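Local coordinates for protein serine protease inhibitor 2 (Anopheles gambiae, PDB 3PZF) that inhibits the clip-domain serine proteases CLIPB9, CLIPB10 and CLIPB4, trapping CLIPB9 covalently, and so restrains melanization in mosquito hemolymph, at residues I234-Y239 and E379-G384. Sequence-based numbering, arbitrary orientation.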
ATOM      1  N   ILE A 234       5.393  -8.671 -17.398  1.00 20.26           N
ATOM      2  CA  ILE A 234       5.549  -8.594 -15.961  1.00 19.25           C
ATOM      3  C   ILE A 234       6.987  -8.895 -15.582  1.00 25.50           C
ATOM      4  O   ILE A 234       7.585  -9.824 -16.109  1.00 22.78           O
ATOM      5  CB  ILE A 234       4.585  -9.579 -15.266  1.00 23.95           C
ATOM      6  CG1 ILE A 234       3.150  -9.308 -15.755  1.00 28.27           C
ATOM      7  CG2 ILE A 234       4.683  -9.410 -13.786  1.00 22.58           C
ATOM      8  CD1 ILE A 234       2.092 -10.236 -15.166  1.00 41.58           C
ATOM      9  N   LEU A 235       7.527  -8.127 -14.643  1.00 18.88           N
ATOM     10  CA  LEU A 235       8.933  -8.249 -14.226  1.00 18.43           C
ATOM     11  C   LEU A 235       9.045  -8.217 -12.709  1.00 24.25           C
ATOM     12  O   LEU A 235       8.346  -7.449 -12.055  1.00 23.17           O
ATOM     13  CB  LEU A 235       9.747  -7.070 -14.812  1.00 19.70           C
ATOM     14  CG  LEU A 235      11.185  -6.912 -14.310  1.00 20.67           C
ATOM     15  CD1 LEU A 235      12.140  -7.938 -14.980  1.00 23.85           C
ATOM     16  CD2 LEU A 235      11.720  -5.500 -14.597  1.00 21.68           C
ATOM     17  N   ARG A 236       9.965  -9.006 -12.161  1.00 20.29           N
ATOM     18  CA  ARG A 236      10.225  -9.015 -10.722  1.00 18.96           C
ATOM     19  C   ARG A 236      11.644  -8.546 -10.440  1.00 24.21           C
ATOM     20  O   ARG A 236      12.594  -9.158 -10.940  1.00 21.64           O
ATOM     21  CB  ARG A 236      10.061 -10.465 -10.187  1.00 18.91           C
ATOM     22  CG  ARG A 236      10.520 -10.651  -8.727  1.00 17.68           C
ATOM     23  CD  ARG A 236      10.449 -12.176  -8.373  1.00 20.92           C
ATOM     24  NE  ARG A 236      10.932 -12.496  -7.034  1.00 22.26           N
ATOM     25  CZ  ARG A 236      12.185 -12.805  -6.740  1.00 25.71           C
ATOM     26  NH1 ARG A 236      13.103 -12.840  -7.699  1.00 23.97           N
ATOM     27  NH2 ARG A 236      12.513 -13.130  -5.489  1.00 26.72           N
ATOM     28  N   LEU A 237      11.788  -7.485  -9.633  1.00 20.58           N
ATOM     29  CA  LEU A 237      13.089  -7.062  -9.102  1.00 22.07           C
ATOM     30  C   LEU A 237      13.085  -7.255  -7.591  1.00 22.36           C
ATOM     31  O   LEU A 237      12.360  -6.549  -6.877  1.00 21.81           O
ATOM     32  CB  LEU A 237      13.369  -5.573  -9.393  1.00 18.57           C
ATOM     33  CG  LEU A 237      13.374  -5.204 -10.877  1.00 20.69           C
ATOM     34  CD1 LEU A 237      13.826  -3.707 -11.006  1.00 19.29           C
ATOM     35  CD2 LEU A 237      14.264  -6.159 -11.706  1.00 23.98           C
ATOM     36  N   PRO A 238      13.876  -8.208  -7.104  1.00 19.15           N
ATOM     37  CA  PRO A 238      13.935  -8.517  -5.674  1.00 22.23           C
ATOM     38  C   PRO A 238      14.746  -7.494  -4.884  1.00 23.41           C
ATOM     39  O   PRO A 238      15.685  -6.920  -5.423  1.00 23.56           O
ATOM     40  CB  PRO A 238      14.659  -9.863  -5.651  1.00 24.07           C
ATOM     41  CG  PRO A 238      15.514  -9.840  -6.900  1.00 27.23           C
ATOM     42  CD  PRO A 238      14.647  -9.182  -7.906  1.00 27.32           C
ATOM     43  N   TYR A 239      14.384  -7.288  -3.618  1.00 21.80           N
ATOM     44  CA  TYR A 239      15.226  -6.544  -2.692  1.00 19.58           C
ATOM     45  C   TYR A 239      16.045  -7.493  -1.818  1.00 23.86           C
ATOM     46  O   TYR A 239      15.630  -8.624  -1.577  1.00 26.26           O
ATOM     47  CB  TYR A 239      14.357  -5.679  -1.766  1.00 19.52           C
ATOM     48  CG  TYR A 239      13.602  -4.555  -2.434  1.00 18.98           C
ATOM     49  CD1 TYR A 239      14.209  -3.320  -2.671  1.00 20.99           C
ATOM     50  CD2 TYR A 239      12.269  -4.710  -2.780  1.00 20.01           C
ATOM     51  CE1 TYR A 239      13.502  -2.277  -3.255  1.00 21.96           C
ATOM     52  CE2 TYR A 239      11.553  -3.664  -3.357  1.00 21.07           C
ATOM     53  CZ  TYR A 239      12.176  -2.460  -3.596  1.00 20.26           C
ATOM     54  OH  TYR A 239      11.466  -1.422  -4.170  1.00 22.24           O
ATOM     55  N   GLU A 379       5.666  -6.903  -2.666  1.00 17.09           N
ATOM     56  CA  GLU A 379       5.030  -8.009  -1.944  1.00 17.06           C
ATOM     57  C   GLU A 379       6.015  -8.676  -0.991  1.00 20.41           C
ATOM     58  O   GLU A 379       7.206  -8.718  -1.263  1.00 20.71           O
ATOM     59  CB  GLU A 379       4.504  -8.986  -2.995  1.00 22.20           C
ATOM     60  CG  GLU A 379       4.383 -10.433  -2.642  1.00 30.47           C
ATOM     61  CD  GLU A 379       3.877 -11.199  -3.843  1.00 30.90           C
ATOM     62  OE1 GLU A 379       2.827 -10.801  -4.378  1.00 23.67           O
ATOM     63  OE2 GLU A 379       4.546 -12.155  -4.284  1.00 32.03           O
ATOM     64  N   ASP A 380       5.493  -9.143   0.142  1.00 18.36           N
ATOM     65  CA  ASP A 380       6.184 -10.074   1.035  1.00 19.77           C
ATOM     66  C   ASP A 380       6.077 -11.452   0.373  1.00 23.56           C
ATOM     67  O   ASP A 380       5.002 -12.015   0.281  1.00 24.69           O
ATOM     68  CB  ASP A 380       5.494 -10.048   2.415  1.00 22.99           C
ATOM     69  CG  ASP A 380       6.128 -11.014   3.415  1.00 27.58           C
ATOM     70  OD1 ASP A 380       6.769 -12.001   2.992  1.00 29.47           O
ATOM     71  OD2 ASP A 380       5.992 -10.770   4.639  1.00 23.53           O
ATOM     72  N   GLU A 381       7.185 -11.958  -0.161  1.00 20.90           N
ATOM     73  CA  GLU A 381       7.134 -13.158  -0.984  1.00 20.06           C
ATOM     74  C   GLU A 381       7.034 -14.421  -0.144  1.00 25.32           C
ATOM     75  O   GLU A 381       6.926 -15.503  -0.696  1.00 28.23           O
ATOM     76  CB  GLU A 381       8.355 -13.242  -1.875  1.00 22.54           C
ATOM     77  CG  GLU A 381       8.457 -12.029  -2.799  1.00 22.49           C
ATOM     78  CD  GLU A 381       9.437 -12.276  -3.898  1.00 28.70           C
ATOM     79  OE1 GLU A 381       8.982 -12.437  -5.047  1.00 27.84           O
ATOM     80  OE2 GLU A 381      10.645 -12.356  -3.592  1.00 26.92           O
ATOM     81  N   THR A 382       7.097 -14.284   1.176  1.00 23.45           N
ATOM     82  CA  THR A 382       6.938 -15.467   2.042  1.00 27.66           C
ATOM     83  C   THR A 382       5.471 -15.721   2.358  1.00 30.38           C
ATOM     84  O   THR A 382       5.079 -16.868   2.631  1.00 30.15           O
ATOM     85  CB  THR A 382       7.722 -15.389   3.371  1.00 30.55           C
ATOM     86  OG1 THR A 382       7.138 -14.409   4.235  1.00 33.01           O
ATOM     87  CG2 THR A 382       9.199 -15.091   3.143  1.00 32.26           C
ATOM     88  N   LEU A 383       4.653 -14.675   2.279  1.00 22.38           N
ATOM     89  CA  LEU A 383       3.258 -14.773   2.678  1.00 23.58           C
ATOM     90  C   LEU A 383       2.249 -14.243   1.677  1.00 25.09           C
ATOM     91  O   LEU A 383       1.035 -14.432   1.872  1.00 28.44           O
ATOM     92  CB  LEU A 383       3.060 -14.059   4.014  1.00 26.27           C
ATOM     93  CG  LEU A 383       3.775 -14.745   5.189  1.00 30.84           C
ATOM     94  CD1 LEU A 383       3.798 -13.842   6.412  1.00 31.58           C
ATOM     95  CD2 LEU A 383       3.121 -16.067   5.515  1.00 34.40           C
ATOM     96  N   GLY A 384       2.730 -13.544   0.642  1.00 24.66           N
ATOM     97  CA  GLY A 384       1.863 -13.024  -0.397  1.00 21.04           C
ATOM     98  C   GLY A 384       1.339 -11.606  -0.176  1.00 26.11           C
ATOM     99  O   GLY A 384       0.576 -11.093  -0.984  1.00 24.12           O
TER
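Arg236, on strand 232-238, and Glu381, just beyond the end of strand 374-380, sit on backbones that do not pair with each other, their CA atoms 11.0 Å apart, because strand 244-251 runs between them and is antiparallel to both. Two long side chains span the gap past the intervening strand, approaching from opposite directions. Arg236 has CG anti to its own N (chi1 171°) and runs extended from there to NE, so that most of the length of the arginine carries the guanidinium toward Glu381. Glu381 answers with a chain extended beyond CG, and its carboxylate meets the guanidinium side-on. NE of Arg236 donates to OE1 of Glu381 at 2.8 Å, almost straight at 175°, while NH2 of Arg236 reaches OE2 of Glu381, also at 2.8 Å but more bent. Both oxygens use their syn lone pairs, and the two planes lie only 21° apart, a two-bond grip that should hold both flat groups against rotation. The strands belong to sheet B of the serpin fold, in which 374-380 and 386-392 form a hairpin, and Glu381 projects from its turn. Both charged residues are buried, so each probably compensates the other's charge; Tyr247 of the middle strand touches both side chains. The turn itself is held by Asp380: its OD1 accepts from the backbone N of Thr382 (2.9 Å), making an Asx turn, and is also bonded to Thr382 OG1 at 2.7 Å. Asp380 O takes the N-H of Gly384 at 2.8 Å; Gly384 has a positive phi, and here a CB would press on the carbonyl O of Leu383, which suits glycine. Ser96 of helix 83-98 bonds to the other oxygen of Asp380, OD2, linking the turn to that helix.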